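Local structure of COMB10 (Helicobacter pylori, 2BHV) at residues A[81-93]-A[103-115]. The protein is a VirB10-family core subunit of the Com type IV secretion system and probably takes part in DNA uptake through the cell envelope. Numbering follows the deposited sequence.
Sequences LIPKGSKVIGYYS and LDIVWSRIITPHG
Trp107 has CG anti to its carbonyl carbon (chi1 -62°), which leans the six-membered ring of the indole toward Val88 and Gly90. Trp107 CE3 lies 3.5 Å from Gly90 N, and Ile89 C is at the ring edge; Gly90 has no side chain to obstruct the indole. Val88 CG1 meets the same CE3 at 3.6 Å, the two side chains crossing at about a right angle. Ile105 CG2 packs on one indole face, and NE1 is hydrogen-bonded to Thr154 OG1. Arg109 CG sits between its backbone N and carbonyl carbon (chi1 73°), and the chain then runs extended beside Ile89. Ile89 CD1 lies over the centre of one guanidinium face, 4.0 Å from Arg109 CZ, while Tyr91 OH is at the guanidinium edge. Ile89 CD1 also touches Ile111 CD1. On the Trp107 side of the sheet, Ile110 CD1 reaches Ile82 CD1 at 3.7 Å. Ile89 N gives an almost straight hydrogen bond (N-H...O 175°) to Arg109 O. Ile89 O accepts from both Ser108 N, at 2.9 Å, and Arg109 N, at 3.3 Å. Both residues thus face Ile89, a classic beta bulge that shifts the register by one between Ile89 and Gly90. Helix 132-146 covers Val106 and Ser93. The pairing is that of an antiparallel beta hairpin, strands 87-94 and 103-111, within the large mixed sheet of this VirB10-family domain.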
# COMPACT_ATOMS: atom_id res chain seq x y z
N LEU A 81 36.92 -25.14 -1.59
CA LEU A 81 37.25 -23.72 -1.48
C LEU A 81 36.56 -23.05 -0.29
O LEU A 81 37.20 -22.28 0.43
CB LEU A 81 36.92 -22.96 -2.78
CG LEU A 81 37.59 -23.40 -4.09
CD1 LEU A 81 37.07 -22.55 -5.23
CD2 LEU A 81 39.12 -23.34 -4.03
N ILE A 82 35.27 -23.31 -0.10
CA ILE A 82 34.58 -22.89 1.13
C ILE A 82 34.11 -24.11 1.91
O ILE A 82 33.16 -24.78 1.50
CB ILE A 82 33.39 -21.95 0.88
CG1 ILE A 82 33.80 -20.79 -0.03
CG2 ILE A 82 32.85 -21.43 2.22
CD1 ILE A 82 32.65 -19.93 -0.48
N PRO A 83 34.81 -24.43 3.02
CA PRO A 83 34.49 -25.58 3.88
C PRO A 83 33.18 -25.39 4.62
O PRO A 83 32.86 -24.28 5.04
CB PRO A 83 35.66 -25.63 4.87
CG PRO A 83 36.73 -24.75 4.28
CD PRO A 83 35.99 -23.70 3.52
N LYS A 84 32.44 -26.48 4.76
CA LYS A 84 31.27 -26.52 5.62
C LYS A 84 31.61 -25.93 6.98
O LYS A 84 32.65 -26.22 7.57
CB LYS A 84 30.82 -27.96 5.80
CG LYS A 84 29.54 -28.13 6.58
CD LYS A 84 29.27 -29.60 6.84
CE LYS A 84 27.97 -29.81 7.58
NZ LYS A 84 27.94 -31.18 8.14
N GLY A 85 30.72 -25.07 7.47
CA GLY A 85 30.89 -24.49 8.79
C GLY A 85 31.60 -23.16 8.79
O GLY A 85 31.75 -22.54 9.85
N SER A 86 32.05 -22.69 7.62
CA SER A 86 32.64 -21.35 7.53
C SER A 86 31.63 -20.26 7.91
O SER A 86 30.43 -20.36 7.62
CB SER A 86 33.19 -21.06 6.14
OG SER A 86 33.83 -22.18 5.58
N LYS A 87 32.13 -19.22 8.56
CA LYS A 87 31.32 -18.06 8.83
C LYS A 87 31.44 -17.11 7.64
O LYS A 87 32.53 -16.94 7.10
CB LYS A 87 31.78 -17.39 10.12
CG LYS A 87 31.09 -17.89 11.39
CD LYS A 87 30.83 -19.42 11.42
CE LYS A 87 31.24 -20.06 12.77
NZ LYS A 87 30.80 -19.30 13.98
N VAL A 88 30.32 -16.52 7.22
CA VAL A 88 30.35 -15.44 6.23
C VAL A 88 29.93 -14.16 6.91
O VAL A 88 28.87 -14.09 7.52
CB VAL A 88 29.40 -15.69 5.03
CG1 VAL A 88 29.80 -14.81 3.85
CG2 VAL A 88 29.41 -17.14 4.61
N ILE A 89 30.77 -13.14 6.81
CA ILE A 89 30.47 -11.87 7.45
C ILE A 89 30.02 -10.86 6.40
O ILE A 89 30.71 -10.63 5.41
CB ILE A 89 31.67 -11.34 8.25
CG1 ILE A 89 32.06 -12.35 9.32
CG2 ILE A 89 31.35 -10.01 8.88
CD1 ILE A 89 33.47 -12.17 9.83
N GLY A 90 28.84 -10.28 6.64
CA GLY A 90 28.28 -9.27 5.75
C GLY A 90 27.81 -8.01 6.47
O GLY A 90 27.68 -7.99 7.69
N TYR A 91 27.55 -6.96 5.69
CA TYR A 91 27.02 -5.72 6.21
C TYR A 91 25.81 -5.38 5.39
O TYR A 91 25.81 -5.53 4.19
CB TYR A 91 28.07 -4.62 6.12
CG TYR A 91 29.30 -4.96 6.91
CD1 TYR A 91 29.37 -4.70 8.28
CD2 TYR A 91 30.39 -5.57 6.30
CE1 TYR A 91 30.51 -5.03 9.02
CE2 TYR A 91 31.53 -5.90 7.03
CZ TYR A 91 31.58 -5.64 8.38
OH TYR A 91 32.71 -5.97 9.08
N TYR A 92 24.75 -4.95 6.07
CA TYR A 92 23.47 -4.76 5.42
C TYR A 92 22.89 -3.39 5.73
O TYR A 92 23.15 -2.82 6.81
CB TYR A 92 22.48 -5.84 5.85
CG TYR A 92 22.01 -5.76 7.31
CD1 TYR A 92 20.92 -4.96 7.68
CD2 TYR A 92 22.65 -6.49 8.31
CE1 TYR A 92 20.49 -4.89 8.98
CE2 TYR A 92 22.23 -6.42 9.63
CZ TYR A 92 21.14 -5.62 9.96
OH TYR A 92 20.70 -5.54 11.27
N SER A 93 22.11 -2.86 4.79
CA SER A 93 21.31 -1.66 5.02
C SER A 93 19.95 -1.78 4.35
O SER A 93 19.79 -2.48 3.34
CB SER A 93 22.03 -0.41 4.51
OG SER A 93 22.02 -0.36 3.09
N LEU A 103 16.70 -4.15 0.65
CA LEU A 103 17.76 -4.66 1.54
C LEU A 103 18.97 -4.93 0.70
O LEU A 103 18.88 -5.66 -0.30
CB LEU A 103 17.33 -5.97 2.21
CG LEU A 103 17.93 -6.47 3.53
CD1 LEU A 103 18.01 -7.98 3.54
CD2 LEU A 103 19.28 -5.88 3.87
N ASP A 104 20.11 -4.38 1.10
CA ASP A 104 21.36 -4.73 0.44
C ASP A 104 22.29 -5.40 1.41
O ASP A 104 22.51 -4.88 2.50
CB ASP A 104 22.01 -3.49 -0.16
CG ASP A 104 21.10 -2.78 -1.14
OD1 ASP A 104 20.30 -3.44 -1.83
OD2 ASP A 104 21.17 -1.53 -1.22
N ILE A 105 22.83 -6.55 1.04
CA ILE A 105 23.82 -7.22 1.85
C ILE A 105 25.11 -7.33 1.05
O ILE A 105 25.13 -7.92 -0.03
CB ILE A 105 23.35 -8.61 2.29
CG1 ILE A 105 21.98 -8.54 2.97
CG2 ILE A 105 24.37 -9.24 3.22
CD1 ILE A 105 21.28 -9.85 3.04
N VAL A 106 26.18 -6.73 1.56
CA VAL A 106 27.51 -6.93 0.99
C VAL A 106 28.24 -7.97 1.81
O VAL A 106 28.62 -7.72 2.94
CB VAL A 106 28.32 -5.63 0.98
CG1 VAL A 106 29.66 -5.84 0.27
CG2 VAL A 106 27.55 -4.54 0.32
N TRP A 107 28.44 -9.15 1.24
CA TRP A 107 29.23 -10.16 1.91
C TRP A 107 30.70 -9.81 1.74
O TRP A 107 31.22 -9.82 0.62
CB TRP A 107 28.89 -11.55 1.38
CG TRP A 107 27.45 -11.94 1.63
CD1 TRP A 107 26.47 -12.06 0.70
CD2 TRP A 107 26.83 -12.25 2.90
NE1 TRP A 107 25.27 -12.42 1.29
CE2 TRP A 107 25.47 -12.55 2.64
CE3 TRP A 107 27.30 -12.30 4.23
CZ2 TRP A 107 24.57 -12.90 3.65
CZ3 TRP A 107 26.40 -12.65 5.24
CH2 TRP A 107 25.05 -12.94 4.94
N SER A 108 31.38 -9.50 2.84
CA SER A 108 32.72 -8.94 2.76
C SER A 108 33.82 -9.97 2.99
O SER A 108 34.82 -9.94 2.28
CB SER A 108 32.89 -7.75 3.71
OG SER A 108 33.02 -8.18 5.04
N ARG A 109 33.66 -10.85 3.97
CA ARG A 109 34.64 -11.93 4.14
C ARG A 109 34.10 -13.24 4.67
O ARG A 109 33.07 -13.27 5.34
CB ARG A 109 35.89 -11.47 4.91
CG ARG A 109 35.72 -11.26 6.41
CD ARG A 109 37.01 -10.61 6.99
NE ARG A 109 36.94 -10.38 8.43
CZ ARG A 109 36.20 -9.42 9.02
NH1 ARG A 109 35.44 -8.59 8.28
NH2 ARG A 109 36.21 -9.30 10.36
N ILE A 110 34.81 -14.31 4.34
CA ILE A 110 34.50 -15.67 4.79
C ILE A 110 35.63 -16.15 5.68
O ILE A 110 36.80 -16.05 5.31
CB ILE A 110 34.38 -16.64 3.60
CG1 ILE A 110 33.30 -16.18 2.62
CG2 ILE A 110 34.09 -18.05 4.08
CD1 ILE A 110 33.44 -16.78 1.21
N ILE A 111 35.30 -16.66 6.87
CA ILE A 111 36.29 -17.24 7.77
C ILE A 111 36.09 -18.75 7.87
O ILE A 111 35.06 -19.21 8.36
CB ILE A 111 36.25 -16.59 9.17
CG1 ILE A 111 36.45 -15.07 9.05
CG2 ILE A 111 37.30 -17.22 10.08
CD1 ILE A 111 36.29 -14.31 10.37
N THR A 112 37.07 -19.51 7.39
CA THR A 112 36.96 -20.97 7.43
C THR A 112 37.13 -21.47 8.87
O THR A 112 37.68 -20.76 9.72
CB THR A 112 37.96 -21.70 6.49
OG1 THR A 112 39.31 -21.63 7.02
CG2 THR A 112 37.90 -21.16 5.06
N PRO A 113 36.65 -22.69 9.15
CA PRO A 113 36.75 -23.22 10.50
C PRO A 113 38.20 -23.31 11.00
O PRO A 113 38.46 -23.23 12.22
CB PRO A 113 36.15 -24.62 10.36
CG PRO A 113 35.27 -24.54 9.16
CD PRO A 113 35.99 -23.64 8.24
N HIS A 114 39.15 -23.48 10.08
CA HIS A 114 40.55 -23.48 10.47
C HIS A 114 41.09 -22.08 10.67
O HIS A 114 42.16 -21.91 11.26
CB HIS A 114 41.41 -24.27 9.48
CG HIS A 114 41.42 -25.75 9.76
ND1 HIS A 114 40.47 -26.37 10.54
CD2 HIS A 114 42.27 -26.72 9.35
CE1 HIS A 114 40.73 -27.66 10.62
NE2 HIS A 114 41.82 -27.91 9.90
N GLY A 115 40.35 -21.08 10.20
CA GLY A 115 40.67 -19.69 10.47
C GLY A 115 41.40 -18.97 9.36
O GLY A 115 42.04 -17.95 9.60